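Glutathione transferase lambda1 (Populus trichocarpa, PDB 4PQH) is a monomeric plant Lambda-class glutathione transferase that probably conjugates glutathione to electrophilic compounds and acts as a thiol transferase. Local coordinates at residues E91-D94 and L95-Y98. Residues are numbered along the deposited sequence; the frame is centred on the assembly and turned at random.
Sequences ESLD and LIKY. With GSH (glutathione), chain C.
The first turns of helix 92-102, in the thioredoxin-like N-terminal domain of the GST fold, form the part of the glutathione site that takes the γ-glutamyl α-amino and carboxylate groups, and Glu91 at the N-cap starts them by accepting Leu95 N on its carbonyl O at 2.8 Å. Ile96 N to Ser92 O and Tyr98 N to Asp94 O continue the i to i+4 helical pattern, while Lys97 N to Leu93 O is weak at 3.4 Å. Ser92 N, at the helix start, donates to GSH O12 at 2.9 Å. The Ser92 hydroxyl, turned back over its own backbone (chi1 63°), gives a second bond, OG to GSH O11 at 2.7 Å, and OG also bonds Arg41 of helix 37-48. The helix start probably adds its dipole to this anion grip. Glu91, bent at chi2 (-59°), brings OE2 to the ligand amine, GSH N1, at 2.8 Å, so both charged groups on GSH CA1 are held. Away from the ligand, Leu95 packs on Val42 and Leu82, and Leu93 reaches Phe123 and Ala174 of the helical domain. Leu93 and Ile96 extend alongside each other in the same direction, with Leu93 CD2 4.1 Å from Ile96 CD1.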
ATOM      1  N   GLU A  91      -1.903 -11.170  -1.582  1.00 20.79           N
ATOM      2  CA  GLU A  91      -0.998 -10.671  -0.540  1.00 19.81           C
ATOM      3  C   GLU A  91      -0.254  -9.408  -0.961  1.00 17.60           C
ATOM      4  O   GLU A  91       0.701  -9.454  -1.739  1.00 18.20           O
ATOM      5  CB  GLU A  91      -0.033 -11.746  -0.021  1.00 20.00           C
ATOM      6  CG  GLU A  91      -0.710 -12.848   0.791  1.00 22.15           C
ATOM      7  CD  GLU A  91      -1.445 -12.323   2.020  1.00 24.54           C
ATOM      8  OE1 GLU A  91      -2.295 -13.063   2.548  1.00 26.54           O
ATOM      9  OE2 GLU A  91      -1.175 -11.184   2.464  1.00 25.78           O
ATOM     10  N   SER A  92      -0.704  -8.274  -0.438  1.00 16.03           N
ATOM     11  CA  SER A  92      -0.178  -6.965  -0.839  1.00 15.05           C
ATOM     12  C   SER A  92       1.348  -6.843  -0.818  1.00 14.83           C
ATOM     13  O   SER A  92       1.939  -6.302  -1.758  1.00 14.26           O
ATOM     14  CB  SER A  92      -0.821  -5.862   0.005  1.00 14.02           C
ATOM     15  OG  SER A  92      -0.492  -5.995   1.382  1.00 14.53           O
ATOM     16  N   LEU A  93       1.989  -7.318   0.243  1.00 16.01           N
ATOM     17  CA  LEU A  93       3.449  -7.230   0.334  1.00 15.90           C
ATOM     18  C   LEU A  93       4.149  -8.095  -0.705  1.00 17.10           C
ATOM     19  O   LEU A  93       5.161  -7.690  -1.278  1.00 18.87           O
ATOM     20  CB  LEU A  93       3.936  -7.580   1.740  1.00 16.90           C
ATOM     21  CG  LEU A  93       3.525  -6.583   2.820  1.00 16.56           C
ATOM     22  CD1 LEU A  93       4.013  -7.062   4.175  1.00 19.96           C
ATOM     23  CD2 LEU A  93       4.086  -5.195   2.493  1.00 16.02           C
ATOM     24  N   ASP A  94       3.617  -9.289  -0.942  1.00 17.88           N
ATOM     25  CA  ASP A  94       4.133 -10.143  -2.002  1.00 17.13           C
ATOM     26  C   ASP A  94       3.960  -9.450  -3.348  1.00 16.70           C
ATOM     27  O   ASP A  94       4.866  -9.467  -4.186  1.00 15.48           O
ATOM     28  CB  ASP A  94       3.416 -11.495  -2.022  1.00 21.71           C
ATOM     29  CG  ASP A  94       3.804 -12.379  -0.860  1.00 28.11           C
ATOM     30  OD1 ASP A  94       4.810 -12.072  -0.185  1.00 30.12           O
ATOM     31  OD2 ASP A  94       3.110 -13.391  -0.631  1.00 32.41           O
ATOM     32  N   LEU A  95       2.802  -8.827  -3.546  1.00 15.68           N
ATOM     33  CA  LEU A  95       2.466  -8.219  -4.830  1.00 15.41           C
ATOM     34  C   LEU A  95       3.298  -6.996  -5.178  1.00 14.90           C
ATOM     35  O   LEU A  95       3.660  -6.815  -6.338  1.00 15.64           O
ATOM     36  CB  LEU A  95       0.983  -7.857  -4.887  1.00 15.30           C
ATOM     37  CG  LEU A  95       0.020  -9.040  -4.959  1.00 15.81           C
ATOM     38  CD1 LEU A  95      -1.395  -8.520  -5.124  1.00 17.51           C
ATOM     39  CD2 LEU A  95       0.419  -9.923  -6.126  1.00 17.28           C
ATOM     40  N   ILE A  96       3.584  -6.139  -4.205  1.00 14.05           N
ATOM     41  CA  ILE A  96       4.418  -4.983  -4.517  1.00 13.33           C
ATOM     42  C   ILE A  96       5.825  -5.448  -4.910  1.00 14.18           C
ATOM     43  O   ILE A  96       6.427  -4.894  -5.835  1.00 13.63           O
ATOM     44  CB  ILE A  96       4.413  -3.905  -3.401  1.00 14.62           C
ATOM     45  CG1 ILE A  96       5.133  -4.392  -2.143  1.00 14.88           C
ATOM     46  CG2 ILE A  96       2.982  -3.445  -3.113  1.00 15.81           C
ATOM     47  CD1 ILE A  96       5.101  -3.379  -0.994  1.00 14.95           C
ATOM     48  N   LYS A  97       6.338  -6.485  -4.256  1.00 13.58           N
ATOM     49  CA  LYS A  97       7.628  -7.055  -4.649  1.00 15.43           C
ATOM     50  C   LYS A  97       7.561  -7.696  -6.034  1.00 14.03           C
ATOM     51  O   LYS A  97       8.477  -7.533  -6.853  1.00 15.69           O
ATOM     52  CB  LYS A  97       8.120  -8.066  -3.610  1.00 16.30           C
ATOM     53  CG  LYS A  97       8.505  -7.455  -2.274  1.00 19.22           C
ATOM     54  CD  LYS A  97       8.924  -8.535  -1.295  1.00 23.37           C
ATOM     55  CE  LYS A  97       9.301  -7.951   0.053  1.00 27.00           C
ATOM     56  NZ  LYS A  97       9.506  -9.021   1.066  1.00 28.60           N
ATOM     57  N   TYR A  98       6.465  -8.394  -6.305  1.00 14.94           N
ATOM     58  CA  TYR A  98       6.276  -9.069  -7.579  1.00 15.95           C
ATOM     59  C   TYR A  98       6.192  -8.079  -8.739  1.00 15.28           C
ATOM     60  O   TYR A  98       6.879  -8.243  -9.751  1.00 16.52           O
ATOM     61  CB  TYR A  98       5.026  -9.957  -7.527  1.00 16.99           C
ATOM     62  CG  TYR A  98       4.783 -10.674  -8.832  1.00 18.02           C
ATOM     63  CD1 TYR A  98       5.388 -11.894  -9.099  1.00 19.84           C
ATOM     64  CD2 TYR A  98       3.966 -10.116  -9.809  1.00 19.85           C
ATOM     65  CE1 TYR A  98       5.177 -12.541 -10.304  1.00 21.54           C
ATOM     66  CE2 TYR A  98       3.752 -10.751 -11.006  1.00 22.59           C
ATOM     67  CZ  TYR A  98       4.354 -11.964 -11.250  1.00 23.63           C
ATOM     68  OH  TYR A  98       4.128 -12.601 -12.446  1.00 26.28           O
TER
HETATM   69  N1  GSH C 300      -3.065  -9.816   4.068  0.58 15.55           N
HETATM   70  CA1 GSH C 300      -3.857  -9.267   2.984  0.58 14.76           C
HETATM   71  C1  GSH C 300      -2.940  -8.409   2.163  0.58 20.79           C
HETATM   72  O11 GSH C 300      -1.907  -7.948   2.696  0.58 12.61           O
HETATM   73  O12 GSH C 300      -3.195  -8.179   0.967  0.58 13.78           O
HETATM   74  CB1 GSH C 300      -5.025  -8.445   3.535  0.58 18.74           C
HETATM   75  CG1 GSH C 300      -6.048  -8.062   2.468  0.58 12.20           C
HETATM   76  CD1 GSH C 300      -7.300  -7.524   3.127  0.58 22.80           C
HETATM   77  OE1 GSH C 300      -7.476  -7.704   4.513  0.58 27.64           O
HETATM   78  N2  GSH C 300      -8.205  -6.897   2.372  0.58 13.99           N
HETATM   79  CA2 GSH C 300      -9.511  -6.607   2.953  0.58 25.56           C
HETATM   80  C2  GSH C 300     -10.595  -7.398   2.289  0.58 32.83           C
HETATM   81  O2  GSH C 300     -10.466  -7.783   0.947  0.58 13.19           O
HETATM   82  CB2 GSH C 300      -9.877  -5.137   2.821  0.58 16.23           C
HETATM   83  SG2 GSH C 300      -8.975  -4.037   3.943  0.58 33.76           S
HETATM   84  N3  GSH C 300     -11.671  -7.707   3.007  0.58 19.77           N
HETATM   85  CA3 GSH C 300     -12.773  -8.402   2.370  0.58 26.11           C
HETATM   86  C3  GSH C 300     -13.116  -9.683   3.089  0.58 32.31           C
HETATM   87  O31 GSH C 300     -14.118 -10.348   2.747  0.58 39.92           O
HETATM   88  O32 GSH C 300     -12.399 -10.101   4.025  0.58 30.97           O